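Uncharacterized protein XCC1541 (Xanthomonas campestris pv. campestris, PDB 2QJW) is a putative hydrolase of the alpha/beta superfamily, probably using a serine nucleophile, though its substrate is not known. Local coordinates at residues V77-S82 against R167-L172; Y86-V91 against L100-P105. One frame throughout, in Å; residues are numbered along the deposited sequence. Where two conformers were deposited one is given.

In the fold
Both contacts lie in the protein core and are purely apolar between their segments, and they approach the same parallel sheet through neighbouring strands, 76-81 and 99-103. Contact 1 sets strand 76-81 against the C-terminal helix 162-174 and rests mainly on one aromatic ring, whereas contact 2 sets helix 83-92 against strand 99-103 and is built from two alanines and two leucines. They are bound to each other by probable hydrogen bonds from Ser82 N to Met103 O and from Met103 N to Gly80 O, and by packing of the Phe101 ring on Phe169. Contact 2 is the larger and more central; helix 162-174 in contact 1 also reaches the second subunit.

Contact 1: residues V77-S82 against R167-L172; sequences VLAGSS and RAFAEL
Phe169 supplies most of the helix side of this small apolar contact, meeting Val77 and Ala79 of the strand with one corner of its ring. CE1 makes the nearest approach to both residues, with CZ just behind it. Phe169 CE1 lies 4.0 Å from Val77 CG1, which comes in at the ring edge close to the ring plane, the two side chains reaching toward one another from opposite directions. The same CE1 lies 4.1 Å from Ala79 CB, which approaches the ring obliquely. With CG anti to the backbone N (chi1 -172°), the benzyl group projects from the helix toward the strand. Leu172 also points toward the strand but stays more distant. Val77 and Ala79 alternate with Leu78, whose side chain leaves from the other side of the strand.

No hydrogen bond links the two segments; the strand backbone bonds to its sheet neighbours, Val77 with His6 and Ile8. The ring also packs on Leu25 and Val28 of helix 20-31 and on Cys7 and Leu9 of strand 6-10, and meets the Phe101 ring with planes at about 45°.

Strand 76-81 runs into Ser82, which has strained backbone angles (phi 53°, psi -119°) and probably is the nucleophile of a Ser-His-Asp triad with His156 and Asp130. A central strand packed against the C-terminal helix and ending in a probable nucleophile elbow is characteristic of the alpha/beta-hydrolase fold.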
ATOM      1  N   VAL A  77      -0.273  17.930   9.599  1.00 10.83           N
ATOM      2  CA  VAL A  77       0.179  16.604   9.177  1.00  9.52           C
ATOM      3  C   VAL A  77       1.706  16.610   9.130  1.00  9.24           C
ATOM      4  O   VAL A  77       2.308  17.543   8.545  1.00 11.15           O
ATOM      5  CB  VAL A  77      -0.412  16.209   7.803  1.00  8.58           C
ATOM      6  CG1 VAL A  77       0.215  14.977   7.239  1.00 11.57           C
ATOM      7  CG2 VAL A  77      -1.941  16.072   7.935  1.00 10.65           C
ATOM      8  N   LEU A  78       2.328  15.599   9.770  1.00  9.59           N
ATOM      9  CA  LEU A  78       3.792  15.462   9.737  1.00  9.39           C
ATOM     10  C   LEU A  78       4.147  14.320   8.833  1.00 10.14           C
ATOM     11  O   LEU A  78       3.506  13.271   8.813  1.00  9.79           O
ATOM     12  CB  LEU A  78       4.332  15.170  11.117  1.00 11.50           C
ATOM     13  CG  LEU A  78       3.985  16.234  12.155  1.00 12.70           C
ATOM     14  CD1 LEU A  78       4.528  15.805  13.517  1.00 12.30           C
ATOM     15  CD2 LEU A  78       4.528  17.591  11.774  1.00 12.10           C
ATOM     16  N   ALA A  79       5.176  14.535   8.008  1.00 10.06           N
ATOM     17  CA  ALA A  79       5.627  13.506   7.063  1.00  9.32           C
ATOM     18  C   ALA A  79       7.091  13.558   6.993  1.00 10.04           C
ATOM     19  O   ALA A  79       7.712  14.591   7.295  1.00 10.85           O
ATOM     20  CB  ALA A  79       5.075  13.755   5.708  1.00  9.83           C
ATOM     21  N   GLY A  80       7.695  12.477   6.548  1.00 10.90           N
ATOM     22  CA  GLY A  80       9.128  12.481   6.367  1.00 12.91           C
ATOM     23  C   GLY A  80       9.636  11.307   5.586  1.00 11.35           C
ATOM     24  O   GLY A  80       8.883  10.445   5.148  1.00 10.25           O
ATOM     25  N   SER A  81      10.963  11.307   5.445  1.00 10.27           N
ATOM     26  CA  SER A  81      11.708  10.187   4.881  1.00 11.90           C
ATOM     27  C   SER A  81      12.836   9.811   5.845  1.00 11.95           C
ATOM     28  O   SER A  81      13.550  10.701   6.277  1.00 11.59           O
ATOM     29  CB  SER A  81      12.295  10.543   3.536  1.00 15.76           C
ATOM     30  OG  SER A  81      13.017   9.435   3.033  1.00 24.25           O
ATOM     31  N   SER A  82      12.958   8.517   6.169  1.00 11.36           N
ATOM     32  CA  SER A  82      14.092   7.970   6.969  1.00 11.53           C
ATOM     33  C   SER A  82      14.253   8.765   8.280  1.00 11.41           C
ATOM     34  O   SER A  82      13.327   8.774   9.087  1.00 11.29           O
ATOM     35  CB  SER A  82      15.342   7.886   6.079  1.00 14.35           C
ATOM     36  OG  SER A  82      16.257   7.010   6.773  1.00 21.86           O
ATOM     37  N   ARG A 167       1.326   9.274  -4.251  1.00  9.99           N
ATOM     38  CA  ARG A 167      -0.037   8.850  -4.297  1.00 13.31           C
ATOM     39  C   ARG A 167      -0.495   8.367  -2.915  1.00 11.02           C
ATOM     40  O   ARG A 167      -1.647   8.616  -2.528  1.00 11.99           O
ATOM     41  CB  ARG A 167      -0.230   7.766  -5.368  1.00 14.61           C
ATOM     42  CG  ARG A 167      -0.398   8.337  -6.738  1.00 25.30           C
ATOM     43  CD  ARG A 167      -0.699   7.246  -7.721  1.00 35.70           C
ATOM     44  NE  ARG A 167       0.510   6.503  -8.034  1.00 43.06           N
ATOM     45  CZ  ARG A 167       1.357   6.798  -9.020  1.00 45.70           C
ATOM     46  NH1 ARG A 167       1.198   7.866  -9.800  1.00 46.89           N
ATOM     47  NH2 ARG A 167       2.409   6.015  -9.191  1.00 47.56           N
ATOM     48  N   ALA A 168       0.364   7.635  -2.176  1.00 10.33           N
ATOM     49  CA  ALA A 168      -0.004   7.160  -0.834  1.00 11.06           C
ATOM     50  C   ALA A 168      -0.216   8.385   0.061  1.00 11.30           C
ATOM     51  O   ALA A 168      -1.126   8.406   0.857  1.00 10.33           O
ATOM     52  CB  ALA A 168       1.062   6.237  -0.248  1.00  9.73           C
ATOM     53  N   PHE A 169       0.651   9.395  -0.042  1.00 10.07           N
ATOM     54  CA  PHE A 169       0.454  10.593   0.754  1.00  8.19           C
ATOM     55  C   PHE A 169      -0.855  11.309   0.404  1.00  8.48           C
ATOM     56  O   PHE A 169      -1.588  11.784   1.291  1.00 10.83           O
ATOM     57  CB  PHE A 169       1.647  11.536   0.568  1.00  9.62           C
ATOM     58  CG  PHE A 169       1.660  12.727   1.489  1.00  9.20           C
ATOM     59  CD1 PHE A 169       1.468  12.591   2.842  1.00 10.90           C
ATOM     60  CD2 PHE A 169       1.992  13.973   0.969  1.00 10.78           C
ATOM     61  CE1 PHE A 169       1.517  13.724   3.647  1.00 12.05           C
ATOM     62  CE2 PHE A 169       2.042  15.095   1.792  1.00 10.26           C
ATOM     63  CZ  PHE A 169       1.803  14.956   3.074  1.00 10.14           C
ATOM     64  N   ALA A 170      -1.137  11.422  -0.884  1.00  9.45           N
ATOM     65  CA  ALA A 170      -2.373  12.014  -1.314  1.00 11.53           C
ATOM     66  C   ALA A 170      -3.558  11.299  -0.740  1.00 10.28           C
ATOM     67  O   ALA A 170      -4.549  11.913  -0.341  1.00 11.40           O
ATOM     68  CB  ALA A 170      -2.421  11.968  -2.891  1.00  9.86           C
ATOM     69  N   GLU A 171      -3.524   9.985  -0.748  0.50  8.93           N
ATOM     70  CA  GLU A 171      -4.607   9.193  -0.204  0.50  9.58           C
ATOM     71  C   GLU A 171      -4.831   9.426   1.278  0.50 10.61           C
ATOM     72  O   GLU A 171      -5.989   9.394   1.779  0.50 11.89           O
ATOM     73  CB  GLU A 171      -4.326   7.727  -0.454  0.50 11.80           C
ATOM     74  CG  GLU A 171      -4.552   7.349  -1.896  0.50 10.94           C
ATOM     75  CD  GLU A 171      -3.837   6.075  -2.301  0.50 20.28           C
ATOM     76  OE1 GLU A 171      -3.275   5.363  -1.427  0.50 16.37           O
ATOM     77  OE2 GLU A 171      -3.825   5.800  -3.517  0.50 22.92           O
ATOM     78  N   LEU A 172      -3.723   9.632   1.993  1.00 10.31           N
ATOM     79  CA  LEU A 172      -3.799   9.979   3.408  1.00 10.63           C
ATOM     80  C   LEU A 172      -4.439  11.347   3.541  1.00 11.37           C
ATOM     81  O   LEU A 172      -5.434  11.471   4.293  1.00 11.61           O
ATOM     82  CB  LEU A 172      -2.429  10.009   4.066  1.00 11.57           C
ATOM     83  CG  LEU A 172      -2.462  10.397   5.539  1.00 11.61           C
ATOM     84  CD1 LEU A 172      -3.149   9.387   6.414  1.00 11.75           C
ATOM     85  CD2 LEU A 172      -1.033  10.599   6.008  1.00 10.19           C
TER

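Contact 2: residues Y86-V91 against L100-P105; sequences YIAAQV and LFLMVP
Ala88 and Ala89 of the helix pack on Leu100 and Leu102 of the strand, within the beta-alpha-beta unit formed by strand 76-81, helix 83-92 and strand 99-103 of this alpha/beta-hydrolase fold. The short helical and strand segments run nearly antiparallel, at 155° between their N-to-C directions, with axes 8.6 Å apart. Small alanine side chains on the helix allow this close approach, and the leucines supply the bulk between the two elements.

The apolar contacts are divided between the branches of each leucine. Leu102 spreads its two methyls over both alanines, CD2 lying 4.5 Å from Ala88 CB and CD1 4.4 Å from Ala89 CB. Leu100, in the conformer given, comes closer. A chi1 of -172° turns its fork away from its own N and out toward the helix, where CD1 lies against Ala88 C and O and CD2 against Ala89 CA; the fork thus sits on the helix backbone as well as on the alanine methyls.

No hydrogen bond crosses between the segments; the polar side chains of the helix bond elsewhere. Gln90 CG covers one face of the Tyr86 ring, 3.8 Å above its plane and offset toward the rim, while Tyr86 OH bonds to Pro113 O and Gln90 NE2 to Ala114 O. At the far end of the strand, Met103 O accepts a bond from Ser85 OG. Leu78 of the preceding strand touches Ala88, Val91 and Leu100.

Between side chains, Leu100 CD1 stands 3.8 Å from Ala88 CB and Leu100 CD2 4.0 Å from Ala89 CB.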
ATOM      1  N   TYR A  86      11.551   9.396  11.435  1.00 10.50           N
ATOM      2  CA  TYR A  86      11.786   9.148  12.837  1.00 11.09           C
ATOM      3  C   TYR A  86      11.402  10.402  13.617  1.00 10.58           C
ATOM      4  O   TYR A  86      10.652  10.309  14.571  1.00 11.52           O
ATOM      5  CB  TYR A  86      13.233   8.831  13.068  1.00 12.06           C
ATOM      6  CG  TYR A  86      13.548   8.699  14.519  1.00 12.45           C
ATOM      7  CD1 TYR A  86      13.233   7.551  15.233  1.00 13.00           C
ATOM      8  CD2 TYR A  86      14.145   9.740  15.195  1.00 12.83           C
ATOM      9  CE1 TYR A  86      13.524   7.402  16.612  1.00 13.15           C
ATOM     10  CE2 TYR A  86      14.441   9.637  16.588  1.00 13.57           C
ATOM     11  CZ  TYR A  86      14.135   8.473  17.291  1.00 14.41           C
ATOM     12  OH  TYR A  86      14.432   8.409  18.615  1.00 16.44           O
ATOM     13  N   ILE A  87      11.858  11.570  13.202  1.00 11.00           N
ATOM     14  CA  ILE A  87      11.532  12.738  14.049  1.00 11.26           C
ATOM     15  C   ILE A  87      10.053  13.165  13.938  1.00 11.16           C
ATOM     16  O   ILE A  87       9.461  13.647  14.898  1.00 11.58           O
ATOM     17  CB  ILE A  87      12.485  13.930  13.816  1.00 12.48           C
ATOM     18  CG1 ILE A  87      12.435  14.466  12.391  1.00 11.04           C
ATOM     19  CG2 ILE A  87      13.909  13.526  14.229  1.00 12.32           C
ATOM     20  CD1 ILE A  87      13.132  15.821  12.236  1.00 13.85           C
ATOM     21  N   ALA A  88       9.430  12.939  12.778  1.00 11.58           N
ATOM     22  CA  ALA A  88       8.012  13.245  12.616  1.00 11.41           C
ATOM     23  C   ALA A  88       7.224  12.407  13.575  1.00 11.96           C
ATOM     24  O   ALA A  88       6.341  12.861  14.283  1.00 10.69           O
ATOM     25  CB  ALA A  88       7.586  13.015  11.137  1.00 10.23           C
ATOM     26  N   ALA A  89       7.535  11.114  13.632  1.00 10.00           N
ATOM     27  CA  ALA A  89       6.854  10.231  14.540  1.00 11.27           C
ATOM     28  C   ALA A  89       7.042  10.623  16.007  1.00 10.43           C
ATOM     29  O   ALA A  89       6.083  10.724  16.728  1.00 10.61           O
ATOM     30  CB  ALA A  89       7.298   8.765  14.265  1.00 11.14           C
ATOM     31  N   GLN A  90       8.247  10.914  16.404  1.00 12.15           N
ATOM     32  CA  GLN A  90       8.513  11.284  17.798  1.00 12.82           C
ATOM     33  C   GLN A  90       7.780  12.605  18.154  1.00 12.04           C
ATOM     34  O   GLN A  90       7.175  12.688  19.231  1.00 14.35           O
ATOM     35  CB  GLN A  90      10.012  11.398  18.104  1.00 15.43           C
ATOM     36  CG  GLN A  90      10.797  10.134  17.905  1.00 15.08           C
ATOM     37  CD  GLN A  90      10.401   9.019  18.861  1.00 21.09           C
ATOM     38  OE1 GLN A  90       9.759   9.229  19.883  1.00 27.90           O
ATOM     39  NE2 GLN A  90      10.797   7.828  18.530  1.00 25.15           N
ATOM     40  N   VAL A  91       7.783  13.553  17.215  1.00 12.57           N
ATOM     41  CA  VAL A  91       7.141  14.841  17.457  1.00 13.77           C
ATOM     42  C   VAL A  91       5.647  14.692  17.573  1.00 14.11           C
ATOM     43  O   VAL A  91       5.021  15.431  18.334  1.00 15.87           O
ATOM     44  CB  VAL A  91       7.580  15.904  16.402  1.00 12.54           C
ATOM     45  CG1 VAL A  91       6.670  17.178  16.426  1.00 13.69           C
ATOM     46  CG2 VAL A  91       9.059  16.225  16.650  1.00 14.70           C
ATOM     47  N   LEU A 100       0.049  11.067  10.171  0.50  9.68           N
ATOM     48  CA  LEU A 100       1.478  10.855  10.016  0.50  9.49           C
ATOM     49  C   LEU A 100       1.785  10.030   8.773  0.50  9.65           C
ATOM     50  O   LEU A 100       1.245   8.923   8.626  0.50  9.57           O
ATOM     51  CB  LEU A 100       1.958  10.113  11.245  0.50 11.32           C
ATOM     52  CG  LEU A 100       3.432   9.893  11.503  0.50 12.12           C
ATOM     53  CD1 LEU A 100       4.234  11.265  11.579  0.50  9.70           C
ATOM     54  CD2 LEU A 100       3.608   9.038  12.776  0.50  9.76           C
ATOM     55  N   PHE A 101       2.686  10.530   7.915  1.00  7.96           N
ATOM     56  CA  PHE A 101       3.088   9.848   6.695  1.00  7.89           C
ATOM     57  C   PHE A 101       4.582   9.561   6.770  1.00  8.29           C
ATOM     58  O   PHE A 101       5.396  10.495   6.847  1.00  9.52           O
ATOM     59  CB  PHE A 101       2.773  10.630   5.424  1.00  8.50           C
ATOM     60  CG  PHE A 101       3.104   9.884   4.192  1.00  8.73           C
ATOM     61  CD1 PHE A 101       2.325   8.848   3.799  1.00 10.88           C
ATOM     62  CD2 PHE A 101       4.199  10.213   3.449  1.00  8.96           C
ATOM     63  CE1 PHE A 101       2.619   8.158   2.620  1.00  9.85           C
ATOM     64  CE2 PHE A 101       4.516   9.505   2.295  1.00 10.45           C
ATOM     65  CZ  PHE A 101       3.734   8.469   1.880  1.00 10.21           C
ATOM     66  N   LEU A 102       4.932   8.287   6.767  1.00  8.43           N
ATOM     67  CA  LEU A 102       6.331   7.903   6.986  1.00  9.19           C
ATOM     68  C   LEU A 102       6.871   7.103   5.851  1.00  9.16           C
ATOM     69  O   LEU A 102       6.399   6.034   5.552  1.00  9.08           O
ATOM     70  CB  LEU A 102       6.417   7.058   8.228  1.00  8.72           C
ATOM     71  CG  LEU A 102       5.762   7.539   9.521  1.00  9.93           C
ATOM     72  CD1 LEU A 102       5.904   6.562  10.726  1.00 12.45           C
ATOM     73  CD2 LEU A 102       6.352   8.899   9.914  1.00 13.21           C
HETATM   74  N   MSE A 103       7.898   7.624   5.186  1.00  8.65           N
HETATM   75  CA  MSE A 103       8.667   6.883   4.163  1.00  9.81           C
HETATM   76  C   MSE A 103       9.903   6.280   4.857  1.00  9.05           C
HETATM   77  O   MSE A 103      10.600   6.976   5.585  1.00  9.21           O
HETATM   78  CB  MSE A 103       9.065   7.729   2.995  1.00  9.45           C
HETATM   79  CG  MSE A 103       7.861   8.371   2.274  1.00 11.21           C
HETATM   80 SE   MSE A 103       8.288   9.485   0.810  0.75 12.25          SE
HETATM   81  CE  MSE A 103       8.958  10.895   1.847  1.00 18.99           C
ATOM     82  N   VAL A 104      10.125   4.986   4.618  1.00  9.30           N
ATOM     83  CA  VAL A 104      11.308   4.213   5.132  1.00  7.59           C
ATOM     84  C   VAL A 104      11.691   4.651   6.558  1.00 10.13           C
ATOM     85  O   VAL A 104      12.803   5.092   6.804  1.00 10.03           O
ATOM     86  CB  VAL A 104      12.511   4.204   4.120  1.00  8.64           C
ATOM     87  CG1 VAL A 104      12.127   3.336   2.913  1.00 13.42           C
ATOM     88  CG2 VAL A 104      12.906   5.569   3.677  1.00 10.83           C
ATOM     89  N   PRO A 105      10.762   4.510   7.521  1.00  9.65           N
ATOM     90  CA  PRO A 105      11.054   4.905   8.902  1.00 11.37           C
ATOM     91  C   PRO A 105      12.004   3.941   9.610  1.00  8.60           C
ATOM     92  O   PRO A 105      11.758   2.760   9.569  1.00  9.50           O
ATOM     93  CB  PRO A 105       9.656   4.869   9.559  1.00  9.51           C
ATOM     94  CG  PRO A 105       8.935   3.851   8.872  1.00  9.20           C
ATOM     95  CD  PRO A 105       9.399   3.946   7.419  1.00  8.30           C
TER